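PDB 7BVT: hypothetical sugar ABC-transporter sugar binding protein from Arthrobacter globiformis, which binds cyclic alpha-maltosyl-1,6-maltose as the substrate-binding protein of a bacterial ABC transporter, probably handing the sugar on for import. Local coordinates for residues D42-M47 against T326-E331; V135-N140 against W318-D323; W199-N204 against A228-Y233; L205-G210 against E289-L294. All coordinates share one frame; numbering follows the deposited sequence.

Contact 1: D42-M47 against T326-E331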
# COMPACT_ATOMS: atom_id res chain seq x y z
N ASP A 42 10.24 14.32 11.01
CA ASP A 42 10.79 15.70 10.88
C ASP A 42 9.97 16.50 9.87
O ASP A 42 9.67 17.70 10.12
CB ASP A 42 12.25 15.71 10.40
CG ASP A 42 13.23 15.12 11.38
OD1 ASP A 42 12.87 14.96 12.56
OD2 ASP A 42 14.33 14.76 10.91
N ALA A 43 9.63 15.91 8.74
CA ALA A 43 8.83 16.60 7.70
C ALA A 43 7.46 16.98 8.30
O ALA A 43 6.95 18.08 7.99
CB ALA A 43 8.65 15.71 6.49
N PHE A 44 6.84 16.05 8.99
CA PHE A 44 5.49 16.28 9.53
C PHE A 44 5.54 17.37 10.59
O PHE A 44 4.70 18.24 10.58
CB PHE A 44 4.89 15.01 10.12
CG PHE A 44 3.45 15.19 10.50
CD1 PHE A 44 2.53 15.54 9.50
CD2 PHE A 44 3.04 15.14 11.81
CE1 PHE A 44 1.20 15.71 9.82
CE2 PHE A 44 1.71 15.29 12.14
CZ PHE A 44 0.77 15.58 11.14
N ASP A 45 6.51 17.29 11.51
CA ASP A 45 6.67 18.34 12.53
C ASP A 45 6.88 19.70 11.87
O ASP A 45 6.31 20.65 12.40
CB ASP A 45 7.84 18.02 13.45
CG ASP A 45 7.62 16.84 14.37
OD1 ASP A 45 6.46 16.46 14.65
OD2 ASP A 45 8.63 16.32 14.84
N ALA A 46 7.63 19.80 10.77
CA ALA A 46 7.87 21.10 10.09
C ALA A 46 6.55 21.63 9.53
O ALA A 46 6.27 22.83 9.63
CB ALA A 46 8.89 20.96 8.99
N MET A 47 5.72 20.73 8.99
CA MET A 47 4.40 21.13 8.43
C MET A 47 3.46 21.57 9.54
O MET A 47 2.68 22.51 9.32
CB MET A 47 3.83 19.95 7.65
CG MET A 47 4.92 19.53 6.70
SD MET A 47 4.27 18.96 5.22
CE MET A 47 3.66 20.56 4.72
N THR A 326 2.44 18.48 -2.48
CA THR A 326 3.64 18.42 -3.36
C THR A 326 4.88 18.45 -2.48
O THR A 326 5.76 17.58 -2.61
CB THR A 326 3.65 19.60 -4.33
OG1 THR A 326 2.46 19.55 -5.10
CG2 THR A 326 4.85 19.57 -5.26
N GLU A 327 4.97 19.43 -1.58
CA GLU A 327 6.22 19.55 -0.77
C GLU A 327 6.39 18.34 0.14
O GLU A 327 7.49 17.77 0.20
CB GLU A 327 6.28 20.82 0.08
CG GLU A 327 7.63 21.56 -0.05
CD GLU A 327 8.56 21.70 1.15
OE1 GLU A 327 8.14 21.44 2.31
OE2 GLU A 327 9.74 22.09 0.94
N TRP A 328 5.32 17.88 0.79
CA TRP A 328 5.35 16.68 1.66
C TRP A 328 5.83 15.42 0.88
O TRP A 328 6.66 14.65 1.43
CB TRP A 328 3.93 16.46 2.20
CG TRP A 328 3.63 15.17 2.88
CD1 TRP A 328 2.76 14.25 2.40
CD2 TRP A 328 4.07 14.69 4.16
NE1 TRP A 328 2.64 13.22 3.27
CE2 TRP A 328 3.40 13.47 4.38
CE3 TRP A 328 4.92 15.17 5.17
CZ2 TRP A 328 3.56 12.72 5.54
CZ3 TRP A 328 5.10 14.41 6.30
CH2 TRP A 328 4.42 13.20 6.49
N SER A 329 5.27 15.17 -0.29
CA SER A 329 5.62 14.00 -1.12
C SER A 329 7.10 14.12 -1.52
O SER A 329 7.87 13.16 -1.32
CB SER A 329 4.71 13.92 -2.33
OG SER A 329 3.34 13.82 -1.91
N LYS A 330 7.48 15.30 -2.00
CA LYS A 330 8.88 15.49 -2.46
C LYS A 330 9.86 15.12 -1.34
O LYS A 330 10.85 14.42 -1.61
CB LYS A 330 9.17 16.93 -2.85
CG LYS A 330 8.65 17.39 -4.20
CD LYS A 330 8.99 18.87 -4.31
CE LYS A 330 8.69 19.52 -5.63
NZ LYS A 330 9.00 20.97 -5.52
N GLU A 331 9.61 15.61 -0.15
CA GLU A 331 10.57 15.50 0.97
C GLU A 331 10.49 14.14 1.64
O GLU A 331 11.50 13.75 2.25
CB GLU A 331 10.44 16.73 1.86
CG GLU A 331 9.38 16.72 2.91
CD GLU A 331 9.19 18.15 3.46
OE1 GLU A 331 9.93 19.06 3.01
OE2 GLU A 331 8.26 18.38 4.28
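A near-antiparallel helix pair in one lobe of the solute-binding protein brings A43, F44 and M47 of helix 38-53 against W328 and E331 of helix 322-332. The segment axes approach to 10.5 Å at 159°, and the indole of W328 bridges much of that gap. With CG anti to the backbone N (chi1 168°), the indole leaves its own helix and reaches the first turn of the other segment, where CZ3 lies 3.6 Å from F44 N, which sits at the ring edge and in its plane. The same CZ3 touches A43 CB at 3.8 Å and F44 CB at 3.9 Å. M47 adds a Met-aromatic contact: its chain, bent at chi2 and chi3, crosses the tryptophan at about a right angle and sets SD 3.8 Å from CE3, oblique to the ring. In this two-lobed solute-binding fold such helices flank the lobe's sheet; here F319 and W36 also meet W328 edge-to-face, and its NE1 makes a weak hydrogen bond to V137 O. Trimming W328 to an alanine is likely to open a gap between the helices and cost M47 SD its Met-aromatic contact. E331 lays its carboxylate beside A43, OE2 3.5 Å from A43 CB.

Contact 2: V135-N140 against W318-D323. With GLC (alpha-D-glucopyranose), chain B.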
# COMPACT_ATOMS: atom_id res chain seq x y z
N VAL A 135 -9.18 9.89 5.37
CA VAL A 135 -8.64 10.43 4.11
C VAL A 135 -7.18 10.05 4.11
O VAL A 135 -6.49 10.17 5.11
CB VAL A 135 -8.91 11.94 3.97
CG1 VAL A 135 -8.24 12.74 5.08
CG2 VAL A 135 -8.54 12.48 2.62
N PRO A 136 -6.61 9.66 2.97
CA PRO A 136 -5.17 9.41 2.93
C PRO A 136 -4.39 10.72 3.05
O PRO A 136 -4.76 11.73 2.51
CB PRO A 136 -4.99 8.80 1.54
CG PRO A 136 -6.08 9.39 0.71
CD PRO A 136 -7.24 9.42 1.67
N VAL A 137 -3.27 10.66 3.77
CA VAL A 137 -2.31 11.77 3.88
C VAL A 137 -0.94 11.34 3.39
O VAL A 137 -0.07 12.22 3.28
CB VAL A 137 -2.25 12.30 5.32
CG1 VAL A 137 -3.56 13.00 5.62
CG2 VAL A 137 -1.93 11.24 6.35
N SER A 138 -0.76 10.08 3.03
CA SER A 138 0.42 9.63 2.24
C SER A 138 -0.01 8.41 1.43
O SER A 138 -1.08 7.83 1.75
CB SER A 138 1.55 9.27 3.12
OG SER A 138 1.29 8.08 3.82
N ALA A 139 0.73 8.08 0.41
CA ALA A 139 0.43 6.85 -0.36
C ALA A 139 1.73 6.21 -0.80
O ALA A 139 2.78 6.83 -0.84
CB ALA A 139 -0.44 7.18 -1.54
N ASN A 140 1.62 4.93 -1.09
CA ASN A 140 2.68 4.12 -1.70
C ASN A 140 1.99 3.01 -2.49
O ASN A 140 0.75 2.82 -2.38
CB ASN A 140 3.65 3.60 -0.65
CG ASN A 140 3.00 2.72 0.40
OD1 ASN A 140 2.38 1.72 0.07
ND2 ASN A 140 3.27 3.00 1.66
N TRP A 318 -5.81 21.83 5.15
CA TRP A 318 -4.57 22.56 4.78
C TRP A 318 -3.51 21.56 4.31
O TRP A 318 -2.84 21.80 3.29
CB TRP A 318 -4.13 23.43 5.97
CG TRP A 318 -2.82 24.10 5.70
CD1 TRP A 318 -2.63 25.32 5.12
CD2 TRP A 318 -1.52 23.59 6.06
NE1 TRP A 318 -1.28 25.58 5.02
CE2 TRP A 318 -0.59 24.57 5.63
CE3 TRP A 318 -1.02 22.43 6.69
CZ2 TRP A 318 0.78 24.38 5.72
CZ3 TRP A 318 0.34 22.28 6.84
CH2 TRP A 318 1.22 23.27 6.42
N PHE A 319 -3.37 20.49 5.06
CA PHE A 319 -2.41 19.41 4.75
C PHE A 319 -2.67 18.85 3.35
O PHE A 319 -1.72 18.44 2.68
CB PHE A 319 -2.46 18.32 5.81
CG PHE A 319 -1.19 17.52 5.84
CD1 PHE A 319 -0.03 18.04 6.41
CD2 PHE A 319 -1.16 16.23 5.34
CE1 PHE A 319 1.12 17.28 6.48
CE2 PHE A 319 0.01 15.48 5.44
CZ PHE A 319 1.14 16.02 5.99
N LEU A 320 -3.93 18.88 2.89
CA LEU A 320 -4.31 18.25 1.59
C LEU A 320 -4.37 19.27 0.45
O LEU A 320 -4.79 18.90 -0.65
CB LEU A 320 -5.65 17.53 1.80
CG LEU A 320 -5.53 16.24 2.61
CD1 LEU A 320 -6.88 15.67 2.98
CD2 LEU A 320 -4.68 15.19 1.88
N GLU A 321 -3.98 20.53 0.68
CA GLU A 321 -3.89 21.49 -0.45
C GLU A 321 -2.69 21.09 -1.31
O GLU A 321 -1.69 20.55 -0.79
CB GLU A 321 -3.76 22.92 0.07
CG GLU A 321 -4.98 23.36 0.85
CD GLU A 321 -4.95 24.75 1.43
OE1 GLU A 321 -3.90 25.43 1.30
OE2 GLU A 321 -5.97 25.15 2.01
N PRO A 322 -2.75 21.37 -2.63
CA PRO A 322 -1.70 20.90 -3.54
C PRO A 322 -0.28 21.31 -3.11
O PRO A 322 0.66 20.50 -3.21
CB PRO A 322 -2.07 21.51 -4.89
CG PRO A 322 -3.54 21.84 -4.79
CD PRO A 322 -3.87 22.03 -3.33
N ASP A 323 -0.10 22.57 -2.68
CA ASP A 323 1.26 23.02 -2.30
C ASP A 323 1.82 22.16 -1.17
O ASP A 323 3.04 21.87 -1.20
CB ASP A 323 1.30 24.48 -1.86
CG ASP A 323 1.10 25.45 -3.02
OD1 ASP A 323 0.99 24.98 -4.19
OD2 ASP A 323 1.10 26.67 -2.73
C1 GLC B . 3.39 -0.93 3.55
C2 GLC B . 2.06 -0.27 3.37
C3 GLC B . 1.00 -0.99 4.17
C4 GLC B . 1.02 -2.47 3.76
C5 GLC B . 2.39 -3.06 4.07
C6 GLC B . 2.45 -4.54 3.64
O2 GLC B . 2.23 1.11 3.66
O3 GLC B . -0.27 -0.36 3.93
O4 GLC B . 0.07 -3.23 4.48
O5 GLC B . 3.35 -2.37 3.31
O6 GLC B . 3.51 -5.16 4.36
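V135 and L320 point their side chains at each other and meet tip to tip, V135 CG2 lying 3.6 Å from L320 CD1. L320 divides its two methyls between neighbouring residues: CD1 takes both valine branches of V135, while CD2 lies 3.5 Å from P136 O, a buried carbonyl oxygen for which the model holds no hydrogen-bond partner. V137 meets F319 in another manner, the two side chains crossing at about a right angle. Its CB approaches F319 CE2 at 3.9 Å, oblique to the ring, and CG1 stands 4.0 Å from CD2 of the same ring. The phenyl group gets there because F319 CG is anti to the backbone N (chi1 -157°), which swings the ring from the helix end toward V137, just past the end of strand 131-136. No hydrogen bond joins the segments; the contact is apolar packing. At the far end of 135-140 the chemistry changes: N140, a residue of the glycan pocket, donates from ND2 to O2 of the chain B glucose at 2.9 Å, nearly straight at 174°. Strand 131-136 pairs antiparallel with strand 292-301 through V135 and A299, while F319 closes helix 306-319 just ahead of helix 322-332, with M47 of helix 38-53 against its side chain and T114 of helix 112-117 against L320.

Contact 3: W199-N204 against A228-Y233. With GLC (alpha-D-glucopyranose), chain C; GLC (alpha-D-glucopyranose), chain B.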
# COMPACT_ATOMS: atom_id res chain seq x y z
N TRP A 199 -0.87 -9.28 -0.02
CA TRP A 199 -0.95 -7.98 -0.71
C TRP A 199 -0.08 -8.01 -1.97
O TRP A 199 -0.42 -7.32 -2.93
CB TRP A 199 -0.68 -6.84 0.25
CG TRP A 199 0.60 -6.09 0.17
CD1 TRP A 199 1.87 -6.57 0.32
CD2 TRP A 199 0.74 -4.67 0.01
NE1 TRP A 199 2.78 -5.55 0.20
CE2 TRP A 199 2.12 -4.37 0.02
CE3 TRP A 199 -0.17 -3.63 -0.17
CZ2 TRP A 199 2.59 -3.06 -0.08
CZ3 TRP A 199 0.30 -2.34 -0.28
CH2 TRP A 199 1.66 -2.07 -0.30
N ASN A 200 0.94 -8.86 -2.02
CA ASN A 200 1.68 -9.09 -3.29
C ASN A 200 0.82 -9.89 -4.26
O ASN A 200 0.82 -9.57 -5.48
CB ASN A 200 3.01 -9.77 -2.99
CG ASN A 200 4.09 -8.80 -2.56
OD1 ASN A 200 4.50 -8.77 -1.39
ND2 ASN A 200 4.50 -7.97 -3.49
N PHE A 201 0.12 -10.91 -3.78
CA PHE A 201 -0.76 -11.72 -4.63
C PHE A 201 -1.92 -10.89 -5.17
O PHE A 201 -2.30 -11.06 -6.33
CB PHE A 201 -1.29 -12.92 -3.84
CG PHE A 201 -2.12 -13.82 -4.70
CD1 PHE A 201 -1.54 -14.73 -5.57
CD2 PHE A 201 -3.49 -13.71 -4.69
CE1 PHE A 201 -2.33 -15.49 -6.42
CE2 PHE A 201 -4.27 -14.49 -5.50
CZ PHE A 201 -3.70 -15.38 -6.37
N GLN A 202 -2.51 -10.02 -4.35
CA GLN A 202 -3.69 -9.26 -4.80
C GLN A 202 -3.34 -8.50 -6.09
O GLN A 202 -4.19 -8.30 -6.91
CB GLN A 202 -4.14 -8.28 -3.72
CG GLN A 202 -4.95 -8.96 -2.64
CD GLN A 202 -4.97 -8.20 -1.31
OE1 GLN A 202 -4.16 -7.31 -1.06
NE2 GLN A 202 -5.90 -8.60 -0.43
N VAL A 203 -2.12 -8.01 -6.21
CA VAL A 203 -1.71 -7.26 -7.43
C VAL A 203 -2.02 -8.12 -8.64
O VAL A 203 -2.65 -7.65 -9.57
CB VAL A 203 -0.21 -6.95 -7.39
CG1 VAL A 203 0.29 -6.41 -8.71
CG2 VAL A 203 0.12 -6.02 -6.24
N ASN A 204 -1.56 -9.36 -8.63
CA ASN A 204 -1.67 -10.24 -9.81
C ASN A 204 -3.11 -10.75 -9.96
O ASN A 204 -3.59 -10.85 -11.12
CB ASN A 204 -0.71 -11.42 -9.63
CG ASN A 204 0.75 -11.00 -9.64
OD1 ASN A 204 1.54 -11.56 -8.88
ND2 ASN A 204 1.11 -9.99 -10.42
N ALA A 228 -7.32 -18.41 -10.41
CA ALA A 228 -6.46 -19.55 -10.77
C ALA A 228 -5.36 -19.09 -11.74
O ALA A 228 -4.24 -19.55 -11.58
CB ALA A 228 -7.29 -20.65 -11.43
N GLU A 229 -5.65 -18.14 -12.61
CA GLU A 229 -4.61 -17.60 -13.54
C GLU A 229 -3.49 -16.96 -12.68
O GLU A 229 -2.30 -17.21 -12.91
CB GLU A 229 -5.21 -16.55 -14.47
CG GLU A 229 -4.26 -16.13 -15.55
CD GLU A 229 -4.76 -15.05 -16.48
OE1 GLU A 229 -5.98 -14.83 -16.52
OE2 GLU A 229 -3.87 -14.44 -17.18
N ALA A 230 -3.86 -16.17 -11.68
CA ALA A 230 -2.86 -15.48 -10.84
C ALA A 230 -2.10 -16.51 -10.01
O ALA A 230 -0.88 -16.41 -9.87
CB ALA A 230 -3.52 -14.41 -9.97
N LEU A 231 -2.79 -17.46 -9.36
CA LEU A 231 -2.07 -18.46 -8.53
C LEU A 231 -1.23 -19.41 -9.41
O LEU A 231 -0.13 -19.81 -8.99
CB LEU A 231 -3.06 -19.22 -7.63
CG LEU A 231 -2.39 -20.20 -6.66
CD1 LEU A 231 -1.33 -19.54 -5.80
CD2 LEU A 231 -3.43 -20.91 -5.78
N GLN A 232 -1.69 -19.75 -10.61
CA GLN A 232 -0.92 -20.63 -11.53
C GLN A 232 0.36 -19.91 -11.95
O GLN A 232 1.41 -20.56 -12.09
CB GLN A 232 -1.75 -20.96 -12.76
CG GLN A 232 -1.11 -22.06 -13.61
CD GLN A 232 -1.09 -23.37 -12.86
OE1 GLN A 232 -2.16 -23.91 -12.49
NE2 GLN A 232 0.10 -23.90 -12.61
N TYR A 233 0.30 -18.58 -12.04
CA TYR A 233 1.51 -17.77 -12.35
C TYR A 233 2.56 -17.96 -11.25
O TYR A 233 3.74 -18.22 -11.55
CB TYR A 233 1.12 -16.31 -12.53
CG TYR A 233 2.17 -15.24 -12.72
CD1 TYR A 233 3.17 -15.33 -13.67
CD2 TYR A 233 2.00 -14.03 -12.08
CE1 TYR A 233 4.04 -14.29 -13.90
CE2 TYR A 233 2.84 -12.95 -12.32
CZ TYR A 233 3.85 -13.08 -13.25
OH TYR A 233 4.65 -12.01 -13.53
C1 GLC C . 3.80 -6.51 3.86
C2 GLC C . 4.59 -7.32 4.90
C3 GLC C . 5.91 -6.58 5.16
C4 GLC C . 6.72 -6.40 3.86
C5 GLC C . 5.85 -5.87 2.69
C6 GLC C . 6.45 -6.27 1.36
O2 GLC C . 3.83 -7.42 6.12
O3 GLC C . 6.70 -7.29 6.14
O4 GLC C . 7.80 -5.50 4.15
O5 GLC C . 4.53 -6.50 2.64
O6 GLC C . 5.84 -5.45 0.37
C1 GLC B . 3.39 -0.93 3.55
C2 GLC B . 2.06 -0.27 3.37
C3 GLC B . 1.00 -0.99 4.17
C4 GLC B . 1.02 -2.47 3.76
C5 GLC B . 2.39 -3.06 4.07
C6 GLC B . 2.45 -4.54 3.64
O2 GLC B . 2.23 1.11 3.66
O3 GLC B . -0.27 -0.36 3.93
O4 GLC B . 0.07 -3.23 4.48
O5 GLC B . 3.35 -2.37 3.31
O6 GLC B . 3.51 -5.16 4.36
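W199 meets the bound glycan, while F201 and N204, further along helix 195-207, pack against helix 225-239. The indole of W199 uses a face and an edge: C6 of the chain B glucose stands 3.5 Å above the ring plane, offset toward the rim, and NE1 at the edge donates to O6 of the chain C glucose at 3.1 Å and 168°. A leucine in place of W199 would probably leave that O6 without its N-H donor and the chain B glucose without a flat surface to lie against. N200, also of the pocket, follows with OD1 4.0 Å from the same O6, while its ND2 is bonded to Q260. F201 turns to the other helix. CG anti to the backbone N (chi1 -177°) carries the ring toward helix 225-239, so that CE1 comes 3.6 Å from L231 N, which lies at the ring edge and in its plane, and CZ touches A230 CB at 3.7 Å. At N204 the helices come close, and the small A230 allows it: its CB lies 3.7 Å from N204 C. The amide of N204 stands at 79° to the ring of Y233 and meets its edge near CE2; the amide's polar ends are bonded to Q207 and W234. The helix thus has polar, directional sugar binding at its W199 end and mostly apolar, edge-on packing at F201 and N204, where the N204 OD1 to W234 NE1 bond adds a polar tie to helix 225-239.

Contact 4: L205-G210 against E289-L294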
# COMPACT_ATOMS: atom_id res chain seq x y z
N LEU A 205 -3.86 -10.92 -8.86
CA LEU A 205 -5.29 -11.26 -8.91
C LEU A 205 -6.02 -10.13 -9.66
O LEU A 205 -6.80 -10.37 -10.58
CB LEU A 205 -5.79 -11.45 -7.48
CG LEU A 205 -7.30 -11.59 -7.33
CD1 LEU A 205 -7.79 -12.93 -7.89
CD2 LEU A 205 -7.68 -11.45 -5.87
N TRP A 206 -5.81 -8.88 -9.30
CA TRP A 206 -6.46 -7.73 -9.97
C TRP A 206 -6.01 -7.58 -11.43
O TRP A 206 -6.90 -7.31 -12.30
CB TRP A 206 -6.20 -6.47 -9.19
CG TRP A 206 -6.92 -6.38 -7.89
CD1 TRP A 206 -8.18 -6.79 -7.59
CD2 TRP A 206 -6.36 -5.83 -6.69
NE1 TRP A 206 -8.46 -6.53 -6.26
CE2 TRP A 206 -7.35 -5.97 -5.67
CE3 TRP A 206 -5.10 -5.31 -6.36
CZ2 TRP A 206 -7.13 -5.53 -4.38
CZ3 TRP A 206 -4.92 -4.84 -5.08
CH2 TRP A 206 -5.91 -4.96 -4.11
N GLN A 207 -4.74 -7.82 -11.74
CA GLN A 207 -4.26 -7.71 -13.12
C GLN A 207 -4.96 -8.76 -13.99
O GLN A 207 -5.20 -8.48 -15.15
CB GLN A 207 -2.76 -7.98 -13.17
CG GLN A 207 -1.93 -6.88 -12.54
CD GLN A 207 -0.48 -7.26 -12.51
OE1 GLN A 207 -0.17 -8.45 -12.43
NE2 GLN A 207 0.42 -6.28 -12.65
N ALA A 208 -5.29 -9.93 -13.45
CA ALA A 208 -5.99 -11.01 -14.20
C ALA A 208 -7.49 -10.68 -14.35
O ALA A 208 -8.20 -11.43 -15.05
CB ALA A 208 -5.79 -12.33 -13.52
N GLY A 209 -7.99 -9.59 -13.75
CA GLY A 209 -9.41 -9.23 -13.84
C GLY A 209 -10.20 -9.80 -12.69
O GLY A 209 -11.43 -9.77 -12.74
N GLY A 210 -9.49 -10.29 -11.66
CA GLY A 210 -10.09 -10.95 -10.49
C GLY A 210 -10.50 -9.97 -9.41
O GLY A 210 -10.18 -8.78 -9.52
N GLU A 289 -4.95 -6.54 -17.27
CA GLU A 289 -4.93 -5.08 -17.13
C GLU A 289 -3.87 -4.72 -16.09
O GLU A 289 -3.51 -5.52 -15.21
CB GLU A 289 -6.29 -4.52 -16.66
CG GLU A 289 -6.64 -4.97 -15.25
CD GLU A 289 -8.11 -4.83 -14.85
OE1 GLU A 289 -8.42 -3.87 -14.16
OE2 GLU A 289 -8.92 -5.71 -15.23
N PRO A 290 -3.37 -3.49 -16.15
CA PRO A 290 -2.44 -3.00 -15.14
C PRO A 290 -3.18 -2.89 -13.79
O PRO A 290 -4.32 -2.49 -13.75
CB PRO A 290 -2.01 -1.62 -15.65
CG PRO A 290 -2.41 -1.62 -17.10
CD PRO A 290 -3.64 -2.50 -17.21
N ALA A 291 -2.47 -3.24 -12.73
CA ALA A 291 -2.99 -3.03 -11.36
C ALA A 291 -1.83 -3.01 -10.40
O ALA A 291 -0.86 -3.71 -10.63
CB ALA A 291 -3.96 -4.12 -10.96
N THR A 292 -2.05 -2.33 -9.28
CA THR A 292 -1.18 -2.47 -8.11
C THR A 292 -2.00 -2.26 -6.84
O THR A 292 -3.22 -2.10 -6.94
CB THR A 292 0.05 -1.57 -8.25
OG1 THR A 292 0.91 -1.96 -7.18
CG2 THR A 292 -0.29 -0.11 -8.16
N ASN A 293 -1.32 -2.35 -5.69
CA ASN A 293 -1.94 -2.33 -4.35
C ASN A 293 -1.45 -1.08 -3.61
O ASN A 293 -0.27 -0.77 -3.72
CB ASN A 293 -1.54 -3.59 -3.59
CG ASN A 293 -2.63 -4.10 -2.68
OD1 ASN A 293 -3.54 -3.36 -2.31
ND2 ASN A 293 -2.49 -5.35 -2.35
N LEU A 294 -2.34 -0.36 -2.94
CA LEU A 294 -2.05 0.90 -2.22
C LEU A 294 -1.72 0.66 -0.75
O LEU A 294 -2.43 -0.05 -0.06
CB LEU A 294 -3.23 1.85 -2.32
CG LEU A 294 -3.46 2.44 -3.70
CD1 LEU A 294 -4.88 2.94 -3.86
CD2 LEU A 294 -2.44 3.54 -3.97
O HOH W 1 0.43 -3.53 -13.64
O HOH W 2 -8.29 -7.94 -16.67
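Both W206 and Q207 set CG anti to their carbonyl carbons (chi1 near -70°), which carries the indole of W206 to N293 and the amide of Q207 alongside A291. The W206 ring and the N293 amide cross at about a right angle, planes 82° apart, with N293 OD1 at the ring edge 3.4 Å from CH2. Nearer the backbone, W206 CB packs on A291 CB at 3.7 Å. Further partners fix both groups: H369 stacks on the W206 ring, and N293 ND2 is hydrogen-bonded to W199 O and Q202 OE1. Q207, extended beyond CG, passes along E289 and A291. Its NE2 and A291 N both donate to one water, at 2.9 Å from NE2, while OE1 accepts from N204 and W165. The direct hydrogen bond between the segments runs from E289 N to Q207 O, 2.9 Å and in the carbonyl plane. A second water donates to E289 OE2 at 2.7 Å and weakly to Q207 O. That carboxylate reaches G209, with OE2 3.8 Å from its CA. G209 has a positive phi, and a side chain there would be jammed against the preceding carbonyl oxygen. G209 N and G210 N bond back to W206 O and L205 O in a Schellman motif, the classic close of an alpha-helix, here set against the loop 289-291 that leads into strand 292-301.

How the contacts relate
All four contacts are mainly buried, with E331 and E289 the partly exposed members of contacts 1 and 4. Contacts 1 and 2 lie on one side of the chain's centre, share helix 322-332 and touch through W328, F319 and F44, forming one apolar and aromatic cluster. Contacts 3 and 4, their centres 9 Å apart, sit across from contact 1 and share helix 195-207. Contact 4 is the polar one, using waters and a backbone hydrogen bond where the others rely on packing between their segments. The halves meet at the sugar: N140 of contact 2 and W199 of contact 3 touch each other and the same glucose, while strands 131-136 and 292-301 tie contacts 2 and 4 into one sheet.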